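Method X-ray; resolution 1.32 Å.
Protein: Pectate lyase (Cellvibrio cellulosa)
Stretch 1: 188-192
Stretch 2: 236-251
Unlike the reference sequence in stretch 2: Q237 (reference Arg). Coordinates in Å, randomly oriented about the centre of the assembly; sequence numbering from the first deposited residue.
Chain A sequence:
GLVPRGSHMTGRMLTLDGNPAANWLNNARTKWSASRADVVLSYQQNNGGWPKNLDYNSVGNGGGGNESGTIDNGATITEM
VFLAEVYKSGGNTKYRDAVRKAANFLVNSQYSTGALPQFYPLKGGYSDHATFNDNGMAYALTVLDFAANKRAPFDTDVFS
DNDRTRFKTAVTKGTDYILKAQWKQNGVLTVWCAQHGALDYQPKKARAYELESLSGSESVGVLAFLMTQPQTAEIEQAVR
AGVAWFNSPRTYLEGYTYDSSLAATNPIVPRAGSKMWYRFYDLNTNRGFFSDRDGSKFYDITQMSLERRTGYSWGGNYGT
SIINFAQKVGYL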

ATOM      1  N   VAL A 188       7.277  20.156   9.983  1.00 18.26           N
ATOM      2  CA  VAL A 188       6.695  19.106  10.827  1.00 17.07           C
ATOM      3  C   VAL A 188       6.493  17.829  10.001  1.00 15.48           C
ATOM      4  O   VAL A 188       5.887  17.865   8.950  1.00 13.67           O
ATOM      5  CB  VAL A 188       5.338  19.532  11.375  1.00 17.83           C
ATOM      6  CG1 VAL A 188       4.676  18.422  12.195  1.00 19.05           C
ATOM      7  CG2 VAL A 188       5.493  20.805  12.220  1.00 17.95           C
ATOM      8  N   LEU A 189       7.000  16.706  10.476  1.00 14.53           N
ATOM      9  CA  LEU A 189       6.864  15.450   9.760  1.00 13.26           C
ATOM     10  C   LEU A 189       5.406  14.990   9.769  1.00 11.53           C
ATOM     11  O   LEU A 189       4.773  14.981  10.822  1.00 11.85           O
ATOM     12  CB  LEU A 189       7.724  14.388  10.427  1.00 14.57           C
ATOM     13  CG  LEU A 189       8.241  13.240   9.616  1.00 17.04           C
ATOM     14  CD1 LEU A 189       9.003  13.671   8.342  1.00 16.25           C
ATOM     15  CD2 LEU A 189       9.176  12.417  10.526  1.00 17.81           C
ATOM     16  N   THR A 190       4.882  14.592   8.606  1.00  9.54           N
ATOM     17  CA  THR A 190       3.482  14.188   8.477  1.00  9.13           C
ATOM     18  C   THR A 190       3.389  12.810   7.862  1.00  8.75           C
ATOM     19  O   THR A 190       3.755  11.852   8.491  1.00  8.69           O
ATOM     20  CB  THR A 190       2.629  15.245   7.731  1.00  9.20           C
ATOM     21  OG1 THR A 190       3.128  15.497   6.412  1.00  9.22           O
ATOM     22  CG2 THR A 190       2.667  16.591   8.486  1.00  9.01           C
ATOM     23  N   VAL A 191       2.891  12.710   6.634  1.00  7.85           N
ATOM     24  CA  VAL A 191       2.635  11.423   6.001  1.00  7.77           C
ATOM     25  C   VAL A 191       3.090  11.475   4.542  1.00  7.76           C
ATOM     26  O   VAL A 191       4.081  12.134   4.242  1.00  8.59           O
ATOM     27  CB  VAL A 191       1.183  10.945   6.207  1.00  8.63           C
ATOM     28  CG1 VAL A 191       0.933  10.667   7.669  1.00  8.18           C
ATOM     29  CG2 VAL A 191       0.157  11.928   5.644  1.00  9.11           C
ATOM     30  N   TRP A 192       2.398  10.766   3.657  1.00  7.08           N
ATOM     31  CA  TRP A 192       2.845  10.589   2.298  1.00  7.05           C
ATOM     32  C   TRP A 192       1.716  10.885   1.347  1.00  6.80           C
ATOM     33  O   TRP A 192       0.547  10.756   1.673  1.00  8.04           O
ATOM     34  CB  TRP A 192       3.312   9.133   2.044  1.00  7.25           C
ATOM     35  CG  TRP A 192       4.462   8.767   2.904  1.00  8.01           C
ATOM     36  CD1 TRP A 192       5.776   8.829   2.572  1.00  8.16           C
ATOM     37  CD2 TRP A 192       4.416   8.375   4.278  1.00  7.53           C
ATOM     38  NE1 TRP A 192       6.547   8.480   3.641  1.00  9.11           N
ATOM     39  CE2 TRP A 192       5.744   8.191   4.706  1.00  7.53           C
ATOM     40  CE3 TRP A 192       3.383   8.124   5.181  1.00  8.54           C
ATOM     41  CZ2 TRP A 192       6.063   7.805   6.002  1.00  9.14           C
ATOM     42  CZ3 TRP A 192       3.688   7.748   6.453  1.00  8.40           C
ATOM     43  CH2 TRP A 192       5.021   7.613   6.870  1.00  8.58           C
ATOM     44  N   GLU A 236      10.817   5.153  14.724  1.00 11.17           N
ATOM     45  CA  GLU A 236       9.846   5.447  15.751  1.00 11.63           C
ATOM     46  C   GLU A 236       9.344   6.882  15.608  1.00 11.77           C
ATOM     47  O   GLU A 236       8.150   7.139  15.693  1.00 11.59           O
ATOM     48  CB  GLU A 236      10.426   5.195  17.152  1.00 12.34           C
ATOM     49  CG  GLU A 236       9.459   5.645  18.232  1.00 15.11           C
ATOM     50  CD  GLU A 236       9.861   5.241  19.633  1.00 17.46           C
ATOM     51  OE1 GLU A 236      10.975   4.741  19.800  1.00 20.51           O
ATOM     52  OE2 GLU A 236       9.072   5.445  20.571  1.00 21.30           O
ATOM     53  N   GLN A 237      10.253   7.813  15.390  1.00 11.80           N
ATOM     54  CA  GLN A 237       9.876   9.194  15.186  1.00 12.79           C
ATOM     55  C   GLN A 237       8.941   9.345  13.975  1.00 12.01           C
ATOM     56  O   GLN A 237       7.943  10.053  14.037  1.00 12.00           O
ATOM     57  CB  GLN A 237      11.115  10.049  14.948  1.00 14.61           C
ATOM     58  CG  GLN A 237      10.727  11.494  14.622  1.00 19.64           C
ATOM     59  CD  GLN A 237      11.905  12.392  14.393  1.00 25.29           C
ATOM     60  OE1 GLN A 237      12.267  13.162  15.274  1.00 30.61           O
ATOM     61  NE2 GLN A 237      12.500  12.318  13.211  1.00 28.00           N
ATOM     62  N   ALA A 238       9.277   8.681  12.887  1.00 11.45           N
ATOM     63  CA  ALA A 238       8.471   8.757  11.666  1.00 11.36           C
ATOM     64  C   ALA A 238       7.070   8.231  11.909  1.00 10.85           C
ATOM     65  O   ALA A 238       6.088   8.804  11.466  1.00 10.59           O
ATOM     66  CB  ALA A 238       9.125   7.966  10.531  1.00 11.54           C
ATOM     67  N   VAL A 239       6.977   7.091  12.569  1.00 10.51           N
ATOM     68  CA  VAL A 239       5.705   6.471  12.819  1.00 10.33           C
ATOM     69  C   VAL A 239       4.900   7.325  13.772  1.00  9.88           C
ATOM     70  O   VAL A 239       3.737   7.571  13.547  1.00 10.51           O
ATOM     71  CB  VAL A 239       5.845   5.058  13.371  1.00 10.81           C
ATOM     72  CG1 VAL A 239       4.481   4.502  13.772  1.00 12.48           C
ATOM     73  CG2 VAL A 239       6.495   4.172  12.336  1.00 11.47           C
ATOM     74  N   ARG A 240       5.508   7.757  14.855  1.00 10.36           N
ATOM     75  CA  ARG A 240       4.793   8.589  15.814  1.00 10.52           C
ATOM     76  C   ARG A 240       4.304   9.856  15.148  1.00  9.85           C
ATOM     77  O   ARG A 240       3.192  10.306  15.419  1.00 10.72           O
ATOM     78  CB  ARG A 240       5.661   8.941  17.006  1.00 11.27           C
ATOM     79  CG  ARG A 240       5.854   7.803  17.944  1.00 13.48           C
ATOM     80  CD  ARG A 240       6.742   8.197  19.110  1.00 14.94           C
ATOM     81  NE  ARG A 240       6.886   7.151  20.105  1.00 18.18           N
ATOM     82  CZ  ARG A 240       6.015   6.888  21.062  1.00 19.65           C
ATOM     83  NH1 ARG A 240       4.897   7.597  21.169  1.00 19.58           N
ATOM     84  NH2 ARG A 240       6.265   5.905  21.917  1.00 20.84           N
ATOM     85  N   ALA A 241       5.086  10.434  14.247  1.00  9.90           N
ATOM     86  CA  ALA A 241       4.651  11.651  13.573  1.00 10.09           C
ATOM     87  C   ALA A 241       3.479  11.354  12.653  1.00  9.70           C
ATOM     88  O   ALA A 241       2.530  12.114  12.586  1.00  9.53           O
ATOM     89  CB  ALA A 241       5.768  12.249  12.774  1.00 10.67           C
ATOM     90  N   GLY A 242       3.524  10.255  11.925  1.00  9.61           N
ATOM     91  CA  GLY A 242       2.422   9.925  11.032  1.00  9.06           C
ATOM     92  C   GLY A 242       1.136   9.619  11.785  1.00  8.68           C
ATOM     93  O   GLY A 242       0.036  10.024  11.402  1.00  9.38           O
ATOM     94  N   VAL A 243       1.264   8.898  12.879  1.00  9.53           N
ATOM     95  CA  VAL A 243       0.115   8.579  13.700  1.00 10.37           C
ATOM     96  C   VAL A 243      -0.444   9.855  14.330  1.00  9.85           C
ATOM     97  O   VAL A 243      -1.653  10.050  14.385  1.00 10.87           O
ATOM     98  CB  VAL A 243       0.476   7.559  14.789  1.00 11.92           C
ATOM     99  CG1 VAL A 243      -0.616   7.474  15.844  1.00 13.74           C
ATOM    100  CG2 VAL A 243       0.766   6.208  14.152  1.00 13.02           C
ATOM    101  N   ALA A 244       0.432  10.740  14.778  1.00  9.57           N
ATOM    102  CA  ALA A 244       0.002  12.015  15.338  1.00 10.31           C
ATOM    103  C   ALA A 244      -0.767  12.827  14.298  1.00 10.13           C
ATOM    104  O   ALA A 244      -1.724  13.503  14.607  1.00 11.15           O
ATOM    105  CB  ALA A 244       1.165  12.793  15.854  1.00 10.72           C
ATOM    106  N   TRP A 245      -0.318  12.773  13.052  1.00  9.02           N
ATOM    107  CA  TRP A 245      -1.011  13.464  11.982  1.00  8.90           C
ATOM    108  C   TRP A 245      -2.411  12.909  11.826  1.00  8.68           C
ATOM    109  O   TRP A 245      -3.361  13.664  11.742  1.00  9.45           O
ATOM    110  CB  TRP A 245      -0.206  13.378  10.687  1.00  9.18           C
ATOM    111  CG  TRP A 245      -0.846  14.040   9.526  1.00  9.16           C
ATOM    112  CD1 TRP A 245      -0.748  15.337   9.164  1.00  8.88           C
ATOM    113  CD2 TRP A 245      -1.712  13.418   8.584  1.00  8.36           C
ATOM    114  NE1 TRP A 245      -1.507  15.574   8.046  1.00  8.19           N
ATOM    115  CE2 TRP A 245      -2.090  14.399   7.651  1.00  8.49           C
ATOM    116  CE3 TRP A 245      -2.179  12.114   8.413  1.00  8.74           C
ATOM    117  CZ2 TRP A 245      -2.918  14.128   6.582  1.00  8.71           C
ATOM    118  CZ3 TRP A 245      -3.003  11.847   7.350  1.00  8.49           C
ATOM    119  CH2 TRP A 245      -3.361  12.843   6.449  1.00  8.17           C
ATOM    120  N   PHE A 246      -2.548  11.601  11.812  1.00  8.44           N
ATOM    121  CA  PHE A 246      -3.862  10.993  11.661  1.00  8.43           C
ATOM    122  C   PHE A 246      -4.757  11.365  12.828  1.00  8.79           C
ATOM    123  O   PHE A 246      -5.960  11.558  12.674  1.00  9.71           O
ATOM    124  CB  PHE A 246      -3.757   9.483  11.567  1.00  8.06           C
ATOM    125  CG  PHE A 246      -3.660   8.988  10.165  1.00  7.98           C
ATOM    126  CD1 PHE A 246      -4.786   8.964   9.374  1.00  8.36           C
ATOM    127  CD2 PHE A 246      -2.455   8.580   9.622  1.00  8.09           C
ATOM    128  CE1 PHE A 246      -4.726   8.547   8.082  1.00  8.13           C
ATOM    129  CE2 PHE A 246      -2.400   8.139   8.332  1.00  7.83           C
ATOM    130  CZ  PHE A 246      -3.522   8.133   7.554  1.00  8.46           C
ATOM    131  N   ASN A 247      -4.146  11.462  14.003  1.00  9.89           N
ATOM    132  CA  ASN A 247      -4.864  11.694  15.248  1.00 10.17           C
ATOM    133  C   ASN A 247      -5.000  13.150  15.607  1.00 11.53           C
ATOM    134  O   ASN A 247      -5.361  13.460  16.738  1.00 12.26           O
ATOM    135  CB  ASN A 247      -4.186  10.939  16.385  1.00 10.21           C
ATOM    136  CG  ASN A 247      -5.045  10.826  17.598  1.00 12.99           C
ATOM    137  OD1 ASN A 247      -6.218  10.534  17.501  1.00 15.20           O
ATOM    138  ND2 ASN A 247      -4.446  11.041  18.757  1.00 15.16           N
ATOM    139  N   SER A 248      -4.716  14.044  14.670  1.00 11.42           N
ATOM    140  CA  SER A 248      -4.777  15.468  14.933  1.00 12.34           C
ATOM    141  C   SER A 248      -6.102  16.030  14.475  1.00 12.07           C
ATOM    142  O   SER A 248      -6.587  15.694  13.408  1.00 11.35           O
ATOM    143  CB  SER A 248      -3.694  16.199  14.163  1.00 13.15           C
ATOM    144  OG  SER A 248      -3.827  17.602  14.297  1.00 15.41           O
ATOM    145  N   PRO A 249      -6.671  16.926  15.262  1.00 13.22           N
ATOM    146  CA  PRO A 249      -7.919  17.566  14.864  1.00 13.92           C
ATOM    147  C   PRO A 249      -7.716  18.532  13.694  1.00 13.74           C
ATOM    148  O   PRO A 249      -8.692  18.996  13.118  1.00 14.27           O
ATOM    149  CB  PRO A 249      -8.348  18.326  16.133  1.00 14.82           C
ATOM    150  CG  PRO A 249      -7.253  18.344  17.004  1.00 15.59           C
ATOM    151  CD  PRO A 249      -6.210  17.371  16.579  1.00 13.97           C
ATOM    152  N   ARG A 250      -6.472  18.823  13.347  1.00 13.51           N
ATOM    153  CA  ARG A 250      -6.225  19.588  12.126  1.00 13.77           C
ATOM    154  C   ARG A 250      -6.251  18.672  10.893  1.00 12.16           C
ATOM    155  O   ARG A 250      -6.142  19.144   9.770  1.00 12.82           O
ATOM    156  CB  ARG A 250      -4.921  20.356  12.184  1.00 15.81           C
ATOM    157  CG  ARG A 250      -3.722  19.507  12.160  1.00 18.40           C
ATOM    158  CD  ARG A 250      -2.439  20.186  12.634  1.00 21.70           C
ATOM    159  NE  ARG A 250      -1.274  19.378  12.276  1.00 23.22           N
ATOM    160  CZ  ARG A 250      -0.711  19.349  11.067  1.00 22.71           C
ATOM    161  NH1 ARG A 250      -1.186  20.109  10.086  1.00 20.35           N
ATOM    162  NH2 ARG A 250       0.348  18.569  10.852  1.00 23.40           N
ATOM    163  N   THR A 251      -6.382  17.369  11.122  1.00 10.88           N
ATOM    164  CA  THR A 251      -6.457  16.368  10.062  1.00 10.18           C
ATOM    165  C   THR A 251      -7.835  15.757   9.991  1.00  9.08           C
ATOM    166  O   THR A 251      -8.482  15.844   8.972  1.00 10.89           O
ATOM    167  CB  THR A 251      -5.432  15.293  10.292  1.00  9.10           C
ATOM    168  OG1 THR A 251      -4.131  15.887  10.226  1.00  9.75           O
ATOM    169  CG2 THR A 251      -5.470  14.246   9.197  1.00  9.24           C
TER
HETATM  170  O   HOH W   1       2.915  14.868  12.751  1.00 13.92           O

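A short segment, 188-192, packs against a helix that ends at F246, and the two bury 440 Å² between them without a direct hydrogen bond; packing and one bridging water hold them together. At the start of stretch 2, E236 and R240 are out of reach of the segment and pair with each other, R240 NE lying 2.8 Å from E236 OE2 in a salt bridge between residues one helical turn apart. Q237, which differs from the reference sequence, has an extended side chain (chi1 and chi2 both t) whose end comes nearer the segment, with Q237 NE2 4.3 Å from L189 CD2. A238 is buried and presents a small surface to the same leucine: L189 CD2 is 3.9 Å from A238 CA and 4.5 Å from A238 CB. V239 points away and takes no part. A241 points its CA-to-CB bond toward the segment, where A241 CB sits 3.7 Å from L189 CB and 3.5 Å from L189 O; a side chain this short lets the backbones come close. Here water 1 donates to both L189 O, at 2.7 Å, and A241 O, at 2.8 Å, so that two carbonyls, which cannot bond to each other, are joined through a common donor. G242 marks the closest approach of the backbones, its CA 5.1 Å from T190 CA. G242, which has no side chain, brings its CA 3.5 Å from T190 O in a CA-H...O contact and 3.8 Å from V191 CG1; an ideal CB would lie 3.7 Å from both T190 O and V191 CG1, a snug fit. V243 turns away, and A244 makes no contact. One turn beyond A241, W245 points toward the segment with chi1 t and supplies a broad, buried apolar surface. V191, rotamer m, lays CG2 over the six-membered ring of W245, 3.5 Å from its centroid and 7° off the normal, a CH-pi contact, while V191 CG1 comes within 3.5 Å of W245 CE3. The branched valine thus applies both methyls to the indole. T190 CB approaches W245 CD1 at 3.7 Å, and T190 OG1 and W245 NE1 find hydrogen-bonding partners elsewhere in the structure. F246 starts sideways, but its ring comes nearer, bringing F246 CE2 to 4.2 Å from V191 CG1. The chain leaves helical geometry at N247, and T251 OG1 donates to W245 O at 2.8 Å, tying the following turn back to the helix. In that turn the CA-to-CB bond of R250 points toward the segment; T190 CG2 meets the edge of its guanidinium, 3.9 Å from R250 NH2.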